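Side-chain contacts in hydrogenase 3 maturation protease (Escherichia coli, PDB 2E85), which removes a C-terminal peptide from HycE, the large subunit of hydrogenase 3, during maturation of the enzyme: residues D19-L24 with Q129-A134; A45-I50 with N98-Q103; L61-A66 with D102-D107. The protein carries 1 engineered substitution. All coordinates share one frame; numbering follows the deposited sequence.

From the N terminus, residues 19-24 at the start of helix 21-31 come first. Contact 1 closes the longest loop, joining them to helix 129-141 after 104 intervening residues. Both other contacts fall within that loop. Contact 2 brings the loop after strand 38-43 to helix 97-108. Strand 60-66 follows, and contact 3 sets it against the same helix; the two contacts share D102 and Q103. The loops of contacts 2 and 3 overlap and close on this helix. Contact 1 lies on the other side of the chain's centre from both. It meets contact 3 where D19, D65 and A66 bind one calcium ion. Contacts 2 and 3 meet through apolar side chains and reach the second subunit.

Contact 1 of 3, residues D19-L24 with Q129-A134; sequences DGAGPL and QPIKDA. With CA (calcium ion), chain F.
A21 and I131 form a small apolar helix-to-helix contact, with L24 and K132 beside it. It joins the first turn of helix 21-31 to the first turn of helix 129-141 in the three-layer alpha/beta fold of the hydrogenase maturation proteases. The CB methyl of A21 meets CG2 of I131 at 4.0 Å. I131 places CG2 anti to the backbone N and CG1 anti to the carbonyl carbon (chi1 -79°). The short CG2 branch therefore takes the contact, while CD1 on the other branch leads away from A21. L24 lies one turn further along its helix. Its CD2 comes within 4.5 Å of K132 CA, so here a leucine branch lies against helix backbone. K132 starts out away from L24, and its extended chain carries NZ to the exposed side. No hydrogen bond links the two segments.

Each segment also has polar contacts of its own. Q129 NE2 donates to D133 OD1 over 2.9 Å, one turn along the helix. The acceptor lies close to the amide plane of Q129, but the carboxylate of D133 is met from above its plane. On the side of 19-24 turned away from helix 129-141, D19 OD1 binds a calcium ion at 2.3 Å. Three waters, D65 OD1 and A66 O complete this site. By similarity, D19 is also a nickel ligand, so the helix start that carries A21 adjoins the probable metal centre of the protease.

The loop residue M127 touches L24 and K132, and D18 lies against I131. A21 and L24 both touch V135, which extends the helix contact by another turn. A21 and A134 also pack on I116 of strand 111-116.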
ATOM      1  N   ASP B  19       6.337   3.718  20.418  1.00  8.05           N
ATOM      2  CA  ASP B  19       5.577   3.776  19.150  1.00  9.10           C
ATOM      3  C   ASP B  19       4.360   4.702  19.222  1.00  8.49           C
ATOM      4  O   ASP B  19       3.725   4.984  18.179  1.00  9.00           O
ATOM      5  CB  ASP B  19       5.134   2.392  18.679  1.00  9.69           C
ATOM      6  CG  ASP B  19       4.750   2.408  17.214  1.00 11.99           C
ATOM      7  OD1 ASP B  19       5.547   2.985  16.445  1.00 16.53           O
ATOM      8  OD2 ASP B  19       3.658   1.927  16.849  1.00 16.81           O
ATOM      9  N   GLY B  20       4.024   5.155  20.434  1.00  7.66           N
ATOM     10  CA  GLY B  20       2.926   6.107  20.653  1.00  8.82           C
ATOM     11  C   GLY B  20       3.224   7.550  20.274  1.00  8.76           C
ATOM     12  O   GLY B  20       2.387   8.421  20.474  1.00  8.71           O
ATOM     13  N   ALA B  21       4.411   7.803  19.718  1.00  8.56           N
ATOM     14  CA  ALA B  21       4.832   9.186  19.487  1.00  9.28           C
ATOM     15  C   ALA B  21       3.825   9.896  18.575  1.00  9.92           C
ATOM     16  O   ALA B  21       3.428  11.047  18.834  1.00 10.29           O
ATOM     17  CB  ALA B  21       6.201   9.221  18.896  1.00  8.90           C
ATOM     18  N   GLY B  22       3.402   9.205  17.526  1.00  9.53           N
ATOM     19  CA  GLY B  22       2.461   9.805  16.560  1.00 10.06           C
ATOM     20  C   GLY B  22       1.115  10.138  17.209  1.00  9.18           C
ATOM     21  O   GLY B  22       0.664  11.263  17.149  1.00  9.32           O
ATOM     22  N   PRO B  23       0.431   9.144  17.817  1.00  9.03           N
ATOM     23  CA  PRO B  23      -0.788   9.438  18.590  1.00  9.01           C
ATOM     24  C   PRO B  23      -0.627  10.535  19.639  1.00  7.58           C
ATOM     25  O   PRO B  23      -1.523  11.361  19.792  1.00  7.03           O
ATOM     26  CB  PRO B  23      -1.129   8.086  19.230  1.00  8.93           C
ATOM     27  CG  PRO B  23      -0.540   7.077  18.256  1.00  9.00           C
ATOM     28  CD  PRO B  23       0.663   7.691  17.653  1.00 10.61           C
ATOM     29  N   LEU B  24       0.534  10.611  20.286  1.00  7.30           N
ATOM     30  CA  LEU B  24       0.763  11.696  21.255  1.00  7.86           C
ATOM     31  C   LEU B  24       0.736  13.071  20.569  1.00  6.62           C
ATOM     32  O   LEU B  24       0.108  14.018  21.068  1.00  7.89           O
ATOM     33  CB  LEU B  24       2.067  11.503  22.076  1.00  8.36           C
ATOM     34  CG  LEU B  24       2.296  12.624  23.089  1.00  9.31           C
ATOM     35  CD1 LEU B  24       1.188  12.660  24.174  1.00 10.06           C
ATOM     36  CD2 LEU B  24       3.685  12.523  23.732  1.00  9.21           C
ATOM     37  N   GLN B 129      11.030   9.452  28.349  1.00 10.52           N
ATOM     38  CA  GLN B 129      11.126  10.912  28.342  1.00  9.81           C
ATOM     39  C   GLN B 129      11.688  11.521  27.045  1.00 10.71           C
ATOM     40  O   GLN B 129      11.160  12.549  26.596  1.00 10.63           O
ATOM     41  CB  GLN B 129      11.915  11.400  29.554  1.00 10.58           C
ATOM     42  CG  GLN B 129      11.811  12.887  29.831  1.00 13.20           C
ATOM     43  CD  GLN B 129      10.400  13.322  30.128  1.00 15.53           C
ATOM     44  OE1 GLN B 129       9.737  12.797  31.035  1.00 19.05           O
ATOM     45  NE2 GLN B 129       9.933  14.300  29.381  1.00 15.32           N
ATOM     46  N   PRO B 130      12.783  10.970  26.494  1.00  9.75           N
ATOM     47  CA  PRO B 130      13.317  11.538  25.242  1.00 10.84           C
ATOM     48  C   PRO B 130      12.318  11.565  24.095  1.00 10.34           C
ATOM     49  O   PRO B 130      12.346  12.492  23.268  1.00 10.39           O
ATOM     50  CB  PRO B 130      14.493  10.619  24.938  1.00 11.84           C
ATOM     51  CG  PRO B 130      14.996  10.285  26.271  1.00 11.70           C
ATOM     52  CD  PRO B 130      13.707   9.934  26.993  1.00 10.81           C
ATOM     53  N   ILE B 131      11.398  10.604  24.081  1.00  9.66           N
ATOM     54  CA  ILE B 131      10.396  10.575  23.024  1.00  9.14           C
ATOM     55  C   ILE B 131       9.307  11.619  23.312  1.00  8.88           C
ATOM     56  O   ILE B 131       8.840  12.292  22.410  1.00 11.20           O
ATOM     57  CB  ILE B 131       9.859   9.112  22.864  1.00  6.06           C
ATOM     58  CG1 ILE B 131      10.885   8.296  22.060  1.00  7.15           C
ATOM     59  CG2 ILE B 131       8.501   9.096  22.165  1.00  7.36           C
ATOM     60  CD1 ILE B 131      12.143   7.908  22.834  1.00 14.79           C
ATOM     61  N   LYS B 132       8.955  11.791  24.570  1.00 10.02           N
ATOM     62  CA  LYS B 132       7.976  12.811  24.962  1.00  9.65           C
ATOM     63  C   LYS B 132       8.482  14.174  24.581  1.00 10.00           C
ATOM     64  O   LYS B 132       7.731  14.978  24.018  1.00  9.10           O
ATOM     65  CB  LYS B 132       7.680  12.761  26.461  1.00  9.95           C
ATOM     66  CG  LYS B 132       6.907  11.504  26.883  1.00 11.46           C
ATOM     67  CD  LYS B 132       6.694  11.552  28.393  1.00 15.77           C
ATOM     68  CE  LYS B 132       6.200  10.253  28.941  1.00 19.95           C
ATOM     69  NZ  LYS B 132       5.746  10.482  30.343  1.00 22.18           N
ATOM     70  N   ASP B 133       9.755  14.430  24.908  1.00  9.19           N
ATOM     71  CA  ASP B 133      10.470  15.661  24.518  1.00 10.71           C
ATOM     72  C   ASP B 133      10.510  15.870  22.985  1.00  9.92           C
ATOM     73  O   ASP B 133      10.341  16.998  22.496  1.00 10.55           O
ATOM     74  CB  ASP B 133      11.911  15.643  25.061  1.00 10.57           C
ATOM     75  CG  ASP B 133      11.986  15.702  26.585  1.00 15.23           C
ATOM     76  OD1 ASP B 133      10.990  16.038  27.258  1.00 18.64           O
ATOM     77  OD2 ASP B 133      13.078  15.412  27.110  1.00 18.65           O
ATOM     78  N   ALA B 134      10.753  14.793  22.219  1.00  7.99           N
ATOM     79  CA  ALA B 134      10.841  14.893  20.755  1.00  7.40           C
ATOM     80  C   ALA B 134       9.473  15.283  20.229  1.00  6.82           C
ATOM     81  O   ALA B 134       9.367  16.080  19.290  1.00  7.53           O
ATOM     82  CB  ALA B 134      11.282  13.522  20.143  1.00  6.54           C
TER
HETATM   83 CA    CA F1004       5.812   3.497  14.178  1.00 19.65          CA
HETATM   84  O   HOH W   1       6.446   2.635  12.017  1.00 36.07           O
HETATM   85  O   HOH W   2       4.184   2.603  12.595  1.00 13.31           O
HETATM   86  O   HOH W   3       6.918   1.549  14.383  1.00 26.83           O

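Contact 2 of 3, residues A45-I50 with N98-Q103. With CA (calcium ion), chain E; CA (calcium ion), chain G.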
ATOM      1  N   ALA B  45      -1.566   1.705  10.933  1.00 12.68           N
ATOM      2  CA  ALA B  45      -1.315   1.505   9.500  1.00 12.47           C
ATOM      3  C   ALA B  45      -1.703   2.754   8.754  1.00 11.83           C
ATOM      4  O   ALA B  45      -2.810   3.243   8.945  1.00 12.28           O
ATOM      5  CB  ALA B  45      -2.159   0.359   8.975  1.00 12.77           C
ATOM      6  N   PRO B  46      -0.801   3.273   7.897  1.00 11.36           N
ATOM      7  CA  PRO B  46      -1.178   4.400   7.030  1.00 11.45           C
ATOM      8  C   PRO B  46      -2.072   4.023   5.823  1.00 11.00           C
ATOM      9  O   PRO B  46      -2.725   4.912   5.246  1.00 12.32           O
ATOM     10  CB  PRO B  46       0.180   4.930   6.551  1.00 11.71           C
ATOM     11  CG  PRO B  46       1.048   3.689   6.530  1.00 11.66           C
ATOM     12  CD  PRO B  46       0.628   2.922   7.760  1.00 11.05           C
ATOM     13  N   GLU B  47      -2.093   2.742   5.432  1.00 11.03           N
ATOM     14  CA  GLU B  47      -2.835   2.312   4.224  1.00 10.97           C
ATOM     15  C   GLU B  47      -4.266   2.806   4.165  1.00 10.25           C
ATOM     16  O   GLU B  47      -4.714   3.283   3.114  1.00 11.47           O
ATOM     17  CB  GLU B  47      -2.823   0.792   4.024  1.00 11.49           C
ATOM     18  CG  GLU B  47      -1.508   0.285   3.538  1.00 13.75           C
ATOM     19  CD  GLU B  47      -0.616  -0.164   4.674  1.00 15.54           C
ATOM     20  OE1 GLU B  47      -0.596   0.500   5.761  1.00 14.00           O
ATOM     21  OE2 GLU B  47       0.095  -1.167   4.439  1.00 14.04           O
ATOM     22  N   ASN B  48      -4.979   2.699   5.280  1.00  9.23           N
ATOM     23  CA  ASN B  48      -6.400   3.044   5.294  1.00 10.53           C
ATOM     24  C   ASN B  48      -6.654   4.544   5.535  1.00 10.41           C
ATOM     25  O   ASN B  48      -7.800   4.973   5.700  1.00 10.58           O
ATOM     26  CB  ASN B  48      -7.138   2.175   6.319  1.00 11.06           C
ATOM     27  CG  ASN B  48      -6.801   2.538   7.753  1.00 13.31           C
ATOM     28  OD1 ASN B  48      -5.716   3.029   8.038  1.00 12.18           O
ATOM     29  ND2 ASN B  48      -7.751   2.304   8.671  1.00 17.42           N
ATOM     30  N   ASP B  49      -5.588   5.342   5.511  1.00  9.20           N
ATOM     31  CA  ASP B  49      -5.696   6.791   5.721  1.00 10.24           C
ATOM     32  C   ASP B  49      -5.537   7.522   4.388  1.00  9.87           C
ATOM     33  O   ASP B  49      -5.759   8.733   4.291  1.00 10.59           O
ATOM     34  CB  ASP B  49      -4.640   7.293   6.730  1.00 10.29           C
ATOM     35  CG  ASP B  49      -4.671   6.511   8.064  1.00 11.14           C
ATOM     36  OD1 ASP B  49      -5.775   6.285   8.615  1.00 12.61           O
ATOM     37  OD2 ASP B  49      -3.590   6.092   8.540  1.00 12.43           O
ATOM     38  N   ILE B  50      -5.127   6.773   3.367  1.00 10.19           N
ATOM     39  CA  ILE B  50      -4.785   7.369   2.066  1.00 11.40           C
ATOM     40  C   ILE B  50      -5.973   8.045   1.376  1.00 11.58           C
ATOM     41  O   ILE B  50      -5.861   9.195   0.889  1.00 12.07           O
ATOM     42  CB  ILE B  50      -4.128   6.323   1.131  1.00 11.51           C
ATOM     43  CG1 ILE B  50      -2.798   5.848   1.723  1.00 14.67           C
ATOM     44  CG2 ILE B  50      -3.917   6.911  -0.256  1.00 12.22           C
ATOM     45  CD1 ILE B  50      -1.692   6.916   1.948  1.00 14.79           C
ATOM     46  N   ASN B  98       7.811   3.184   0.681  1.00 15.56           N
ATOM     47  CA  ASN B  98       8.122   4.065  -0.441  1.00 17.24           C
ATOM     48  C   ASN B  98       6.995   4.078  -1.468  1.00 18.27           C
ATOM     49  O   ASN B  98       6.779   5.091  -2.127  1.00 18.38           O
ATOM     50  CB  ASN B  98       9.462   3.726  -1.078  1.00 17.12           C
ATOM     51  CG  ASN B  98       9.377   2.568  -2.041  1.00 17.84           C
ATOM     52  OD1 ASN B  98       9.273   1.409  -1.641  1.00 17.59           O
ATOM     53  ND2 ASN B  98       9.401   2.882  -3.331  1.00 18.33           N
ATOM     54  N   TYR B  99       6.265   2.965  -1.574  1.00 18.98           N
ATOM     55  CA  TYR B  99       5.124   2.895  -2.502  1.00 19.54           C
ATOM     56  C   TYR B  99       4.098   3.974  -2.173  1.00 19.06           C
ATOM     57  O   TYR B  99       3.694   4.741  -3.044  1.00 19.46           O
ATOM     58  CB  TYR B  99       4.499   1.483  -2.541  1.00 19.93           C
ATOM     59  CG  TYR B  99       5.009   0.654  -3.706  1.00 20.29           C
ATOM     60  CD1 TYR B  99       6.357   0.665  -4.042  1.00 21.84           C
ATOM     61  CD2 TYR B  99       4.137  -0.105  -4.493  1.00 19.97           C
ATOM     62  CE1 TYR B  99       6.845  -0.073  -5.122  1.00 22.82           C
ATOM     63  CE2 TYR B  99       4.618  -0.840  -5.591  1.00 18.60           C
ATOM     64  CZ  TYR B  99       5.969  -0.824  -5.891  1.00 18.83           C
ATOM     65  OH  TYR B  99       6.478  -1.533  -6.955  1.00 22.93           O
ATOM     66  N   LEU B 100       3.721   4.058  -0.901  1.00 17.29           N
ATOM     67  CA  LEU B 100       2.755   5.051  -0.447  1.00 17.08           C
ATOM     68  C   LEU B 100       3.297   6.459  -0.575  1.00 15.76           C
ATOM     69  O   LEU B 100       2.596   7.334  -1.061  1.00 14.10           O
ATOM     70  CB  LEU B 100       2.367   4.819   1.000  1.00 17.51           C
ATOM     71  CG  LEU B 100       1.718   3.486   1.343  1.00 21.60           C
ATOM     72  CD1 LEU B 100       2.748   2.401   1.109  1.00 24.70           C
ATOM     73  CD2 LEU B 100       1.284   3.501   2.799  1.00 23.17           C
ATOM     74  N   ILE B 101       4.541   6.670  -0.137  1.00 14.62           N
ATOM     75  CA  ILE B 101       5.137   8.023  -0.152  1.00 14.38           C
ATOM     76  C   ILE B 101       5.297   8.549  -1.574  1.00 14.22           C
ATOM     77  O   ILE B 101       4.942   9.699  -1.856  1.00 13.99           O
ATOM     78  CB  ILE B 101       6.531   8.071   0.539  1.00 14.92           C
ATOM     79  CG1 ILE B 101       6.444   7.538   1.975  1.00 17.38           C
ATOM     80  CG2 ILE B 101       7.106   9.504   0.515  1.00 15.25           C
ATOM     81  CD1 ILE B 101       5.515   8.298   2.955  1.00 14.79           C
ATOM     82  N   ASP B 102       5.846   7.708  -2.453  1.00 13.43           N
ATOM     83  CA  ASP B 102       6.108   8.112  -3.836  1.00 13.47           C
ATOM     84  C   ASP B 102       4.796   8.474  -4.554  1.00 12.44           C
ATOM     85  O   ASP B 102       4.747   9.440  -5.327  1.00 10.80           O
ATOM     86  CB  ASP B 102       6.889   7.035  -4.592  1.00 14.56           C
ATOM     87  CG  ASP B 102       8.282   6.769  -4.000  1.00 18.56           C
ATOM     88  OD1 ASP B 102       8.737   7.530  -3.087  1.00 24.12           O
ATOM     89  OD2 ASP B 102       8.941   5.781  -4.433  1.00 23.37           O
ATOM     90  N   GLN B 103       3.742   7.695  -4.307  1.00 11.02           N
ATOM     91  CA  GLN B 103       2.424   7.964  -4.917  1.00 11.27           C
ATOM     92  C   GLN B 103       1.763   9.192  -4.323  1.00 10.93           C
ATOM     93  O   GLN B 103       1.151   9.967  -5.034  1.00 11.92           O
ATOM     94  CB  GLN B 103       1.509   6.753  -4.816  1.00 11.71           C
ATOM     95  CG  GLN B 103       1.976   5.617  -5.735  1.00 13.93           C
ATOM     96  CD  GLN B 103       2.008   6.071  -7.200  1.00 16.00           C
ATOM     97  OE1 GLN B 103       1.011   6.591  -7.697  1.00 14.05           O
ATOM     98  NE2 GLN B 103       3.158   5.904  -7.878  1.00 17.59           N
TER
HETATM   99 CA    CA E1001      -4.727   4.151   9.712  1.00  9.18          CA
HETATM  100 CA    CA G1005       0.440   8.127  -9.311  1.00 20.99          CA
HETATM  101  O   HOH W   4      -4.630   2.095  11.070  1.00 10.25           O
HETATM  102  O   HOH W   5      -6.913   4.264  10.906  1.00  9.97           O
HETATM  103  O   HOH W   6      -0.218   9.542  -7.483  1.00 23.05           O
HETATM  104  O   HOH W   7       0.238  10.132 -10.723  1.00 27.89           O
HETATM  105  O   HOH W   8      -1.815   7.519  -9.774  1.00 36.62           O
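The pyrrolidine ring of P46 lies across the end of L100: the CB-CG edge of the ring meets the methyl CD2 obliquely, CG nearest. P46 CG is 3.7 Å from L100 CD2, and the two side chains meet at about a right angle. L9 of strand 6-11 also touches P46. This is a loop-to-helix contact in the three-layer alpha/beta fold of the family, between the loop after strand 38-43 and helix 97-108. L100 has CG anti to its carbonyl carbon (chi1 -60°), which sends the branched end toward the loop. CD2 also approaches E47 CG at 4.3 Å. Beyond CG, the carboxylate of E47 turns to T91, which is hydrogen-bonded to OE2. E47 also touches H93, a nickel ligand by similarity.

The flat groups of N48 and D49 hold a calcium ion instead of facing the helix. N48 uses OD1 at 2.2 Å from the calcium, while its ND2 donates to a metal-bound water. A45 O, G42 O and two waters join them. Q103 OE1, on the helix, binds a different calcium ion, shared with D102 of the second subunit.

On the helix, N98 ND2 donates to D102 OD2 from above the carboxylate plane. The two carboxylate oxygens of D49 both bind the loop calcium, OD1 at 2.6 Å and OD2 at 2.5 Å.

Contact 3 of 3, residues L61-A66 with D102-D107. With CA (calcium ion), chain F; CA (calcium ion), chain G.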
ATOM      1  N   LEU B  61       1.949  17.624   2.811  1.00  7.68           N
ATOM      2  CA  LEU B  61       1.656  16.534   3.724  1.00  6.38           C
ATOM      3  C   LEU B  61       2.911  16.228   4.575  1.00  6.82           C
ATOM      4  O   LEU B  61       3.983  15.954   4.020  1.00  7.84           O
ATOM      5  CB  LEU B  61       1.285  15.290   2.948  1.00  6.16           C
ATOM      6  CG  LEU B  61       1.114  14.022   3.812  1.00 10.06           C
ATOM      7  CD1 LEU B  61      -0.082  14.094   4.712  1.00 10.79           C
ATOM      8  CD2 LEU B  61       1.059  12.796   2.920  1.00  9.22           C
ATOM      9  N   LEU B  62       2.745  16.259   5.900  1.00  7.44           N
ATOM     10  CA  LEU B  62       3.783  15.880   6.859  1.00  7.16           C
ATOM     11  C   LEU B  62       3.346  14.572   7.515  1.00  6.59           C
ATOM     12  O   LEU B  62       2.231  14.481   8.020  1.00  7.62           O
ATOM     13  CB  LEU B  62       3.930  16.951   7.950  1.00  7.69           C
ATOM     14  CG  LEU B  62       4.911  16.695   9.094  1.00  7.98           C
ATOM     15  CD1 LEU B  62       6.360  16.347   8.653  1.00  8.08           C
ATOM     16  CD2 LEU B  62       4.938  17.856  10.054  1.00  9.02           C
ATOM     17  N   ILE B  63       4.250  13.607   7.546  1.00  6.07           N
ATOM     18  CA  ILE B  63       3.972  12.321   8.190  1.00  6.54           C
ATOM     19  C   ILE B  63       4.938  12.189   9.335  1.00  7.22           C
ATOM     20  O   ILE B  63       6.144  12.379   9.138  1.00  7.69           O
ATOM     21  CB  ILE B  63       4.208  11.161   7.202  1.00  7.02           C
ATOM     22  CG1 ILE B  63       3.298  11.327   5.988  1.00  6.48           C
ATOM     23  CG2 ILE B  63       3.967   9.803   7.868  1.00  7.18           C
ATOM     24  CD1 ILE B  63       3.681  10.482   4.774  1.00 14.79           C
ATOM     25  N   VAL B  64       4.418  11.886  10.524  1.00  7.56           N
ATOM     26  CA  VAL B  64       5.248  11.745  11.716  1.00  7.51           C
ATOM     27  C   VAL B  64       5.049  10.340  12.286  1.00  7.30           C
ATOM     28  O   VAL B  64       3.913   9.924  12.544  1.00  6.34           O
ATOM     29  CB  VAL B  64       4.867  12.782  12.803  1.00  8.07           C
ATOM     30  CG1 VAL B  64       5.539  12.440  14.166  1.00  6.96           C
ATOM     31  CG2 VAL B  64       5.161  14.243  12.313  1.00  6.79           C
ATOM     32  N   ASP B  65       6.156   9.633  12.507  1.00  7.94           N
ATOM     33  CA  ASP B  65       6.087   8.240  12.933  1.00  9.14           C
ATOM     34  C   ASP B  65       7.322   7.914  13.753  1.00  9.01           C
ATOM     35  O   ASP B  65       8.420   8.308  13.390  1.00  9.21           O
ATOM     36  CB  ASP B  65       6.046   7.338  11.691  1.00  9.69           C
ATOM     37  CG  ASP B  65       5.734   5.864  12.020  1.00 14.25           C
ATOM     38  OD1 ASP B  65       5.414   5.534  13.168  1.00 18.49           O
ATOM     39  OD2 ASP B  65       5.759   5.029  11.091  1.00 24.89           O
ATOM     40  N   ALA B  66       7.153   7.183  14.854  1.00  9.53           N
ATOM     41  CA  ALA B  66       8.269   6.618  15.557  1.00  9.05           C
ATOM     42  C   ALA B  66       8.876   5.538  14.627  1.00 10.85           C
ATOM     43  O   ALA B  66       8.150   4.665  14.129  1.00 11.17           O
ATOM     44  CB  ALA B  66       7.790   5.969  16.858  1.00 10.42           C
ATOM     45  N   ASP B 102       5.846   7.708  -2.453  1.00 13.43           N
ATOM     46  CA  ASP B 102       6.108   8.112  -3.836  1.00 13.47           C
ATOM     47  C   ASP B 102       4.796   8.474  -4.554  1.00 12.44           C
ATOM     48  O   ASP B 102       4.747   9.440  -5.327  1.00 10.80           O
ATOM     49  CB  ASP B 102       6.889   7.035  -4.592  1.00 14.56           C
ATOM     50  CG  ASP B 102       8.282   6.769  -4.000  1.00 18.56           C
ATOM     51  OD1 ASP B 102       8.737   7.530  -3.087  1.00 24.12           O
ATOM     52  OD2 ASP B 102       8.941   5.781  -4.433  1.00 23.37           O
ATOM     53  N   GLN B 103       3.742   7.695  -4.307  1.00 11.02           N
ATOM     54  CA  GLN B 103       2.424   7.964  -4.917  1.00 11.27           C
ATOM     55  C   GLN B 103       1.763   9.192  -4.323  1.00 10.93           C
ATOM     56  O   GLN B 103       1.151   9.967  -5.034  1.00 11.92           O
ATOM     57  CB  GLN B 103       1.509   6.753  -4.816  1.00 11.71           C
ATOM     58  CG  GLN B 103       1.976   5.617  -5.735  1.00 13.93           C
ATOM     59  CD  GLN B 103       2.008   6.071  -7.200  1.00 16.00           C
ATOM     60  OE1 GLN B 103       1.011   6.591  -7.697  1.00 14.05           O
ATOM     61  NE2 GLN B 103       3.158   5.904  -7.878  1.00 17.59           N
ATOM     62  N   LEU B 104       1.893   9.370  -3.013  1.00 10.56           N
ATOM     63  CA  LEU B 104       1.387  10.600  -2.404  1.00 10.67           C
ATOM     64  C   LEU B 104       2.089  11.816  -3.005  1.00 11.39           C
ATOM     65  O   LEU B 104       1.438  12.831  -3.280  1.00 11.55           O
ATOM     66  CB  LEU B 104       1.602  10.580  -0.895  1.00 11.59           C
ATOM     67  CG  LEU B 104       0.663   9.620  -0.156  1.00 11.06           C
ATOM     68  CD1 LEU B 104       1.207   9.350   1.250  1.00 12.38           C
ATOM     69  CD2 LEU B 104      -0.787  10.119  -0.113  1.00 12.28           C
ATOM     70  N   LYS B 105       3.393  11.700  -3.225  1.00 12.84           N
ATOM     71  CA  LYS B 105       4.177  12.823  -3.770  1.00 14.85           C
ATOM     72  C   LYS B 105       3.718  13.237  -5.158  1.00 16.28           C
ATOM     73  O   LYS B 105       3.856  14.407  -5.553  1.00 16.67           O
ATOM     74  CB  LYS B 105       5.669  12.495  -3.821  1.00 15.79           C
ATOM     75  CG  LYS B 105       6.400  12.770  -2.509  1.00 18.58           C
ATOM     76  CD  LYS B 105       7.893  12.581  -2.638  1.00 21.77           C
ATOM     77  CE  LYS B 105       8.221  11.103  -2.748  1.00 26.94           C
ATOM     78  NZ  LYS B 105       9.422  10.796  -3.562  1.00 29.28           N
ATOM     79  N   GLU B 106       3.178  12.287  -5.903  1.00 17.01           N
ATOM     80  CA  GLU B 106       2.641  12.596  -7.226  1.00 19.85           C
ATOM     81  C   GLU B 106       1.347  13.391  -7.148  1.00 20.30           C
ATOM     82  O   GLU B 106       1.045  14.185  -8.048  1.00 21.47           O
ATOM     83  CB  GLU B 106       2.475  11.315  -8.038  1.00 18.97           C
ATOM     84  CG  GLU B 106       3.832  10.703  -8.391  1.00 21.28           C
ATOM     85  CD  GLU B 106       3.750   9.344  -9.091  1.00 22.78           C
ATOM     86  OE1 GLU B 106       2.634   8.889  -9.428  1.00 24.54           O
ATOM     87  OE2 GLU B 106       4.827   8.742  -9.307  1.00 25.64           O
ATOM     88  N   ASP B 107       0.604  13.202  -6.067  1.00 20.86           N
ATOM     89  CA  ASP B 107      -0.710  13.829  -5.910  1.00 21.76           C
ATOM     90  C   ASP B 107      -0.687  15.096  -5.058  1.00 21.74           C
ATOM     91  O   ASP B 107      -1.627  15.898  -5.114  1.00 22.82           O
ATOM     92  CB  ASP B 107      -1.701  12.839  -5.320  1.00 22.08           C
ATOM     93  CG  ASP B 107      -2.033  11.707  -6.277  1.00 24.44           C
ATOM     94  OD1 ASP B 107      -1.641  11.775  -7.461  1.00 25.43           O
ATOM     95  OD2 ASP B 107      -2.679  10.753  -5.832  1.00 25.98           O
TER
HETATM   96 CA    CA F1004       5.812   3.497  14.178  1.00 19.65          CA
HETATM   97 CA    CA G1005       0.440   8.127  -9.311  1.00 20.99          CA
HETATM   98  O   HOH W   1       6.446   2.635  12.017  1.00 36.07           O
HETATM   99  O   HOH W   2       4.184   2.603  12.595  1.00 13.31           O
HETATM  100  O   HOH W   6      -0.218   9.542  -7.483  1.00 23.05           O
HETATM  101  O   HOH W   3       6.918   1.549  14.383  1.00 26.83           O
HETATM  102  O   HOH W   7       0.238  10.132 -10.723  1.00 27.89           O
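L61 holds CG anti to the backbone N (chi1 173°), and L104 holds CG anti to its carbonyl carbon (chi1 -73°). These torsions bring the two leucine ends together between strand and helix. The contact packs a helix on the sheet in the three-layer alpha/beta fold: helix 97-108 covers one face of the sheet over strand 60-66. L61 CD2 and L104 CD1 touch at 3.8 Å, with the side chains at an oblique angle. The same L104 CD1 lies 4.5 Å from I63 CD1. One helix methyl thus reaches two alternate residues of the strand. L62 and V64 point to the other face, where L62 meets L142 and W145. On the helix side, I50 touches L104 and I53 touches L61, so helix 50-56 borders this apolar cluster. Y99 of the second subunit also packs on L104.

Each segment also carries calcium ligands. At the C-terminal end of the strand, D65 OD1 binds calcium at 2.3 Å and the A66 carbonyl oxygen binds it at 2.6 Å. D65 OD2 also accepts a hydrogen bond from a calcium-bound water at 2.7 Å, so both oxygens of the carboxylate are engaged. By similarity, D65 is a nickel ligand. On the helix, E106 OE1 joins Q103 at the calcium shared with the second subunit. A water bound to that ion donates to Q103 O and, at 2.6 Å, to D107 OD1.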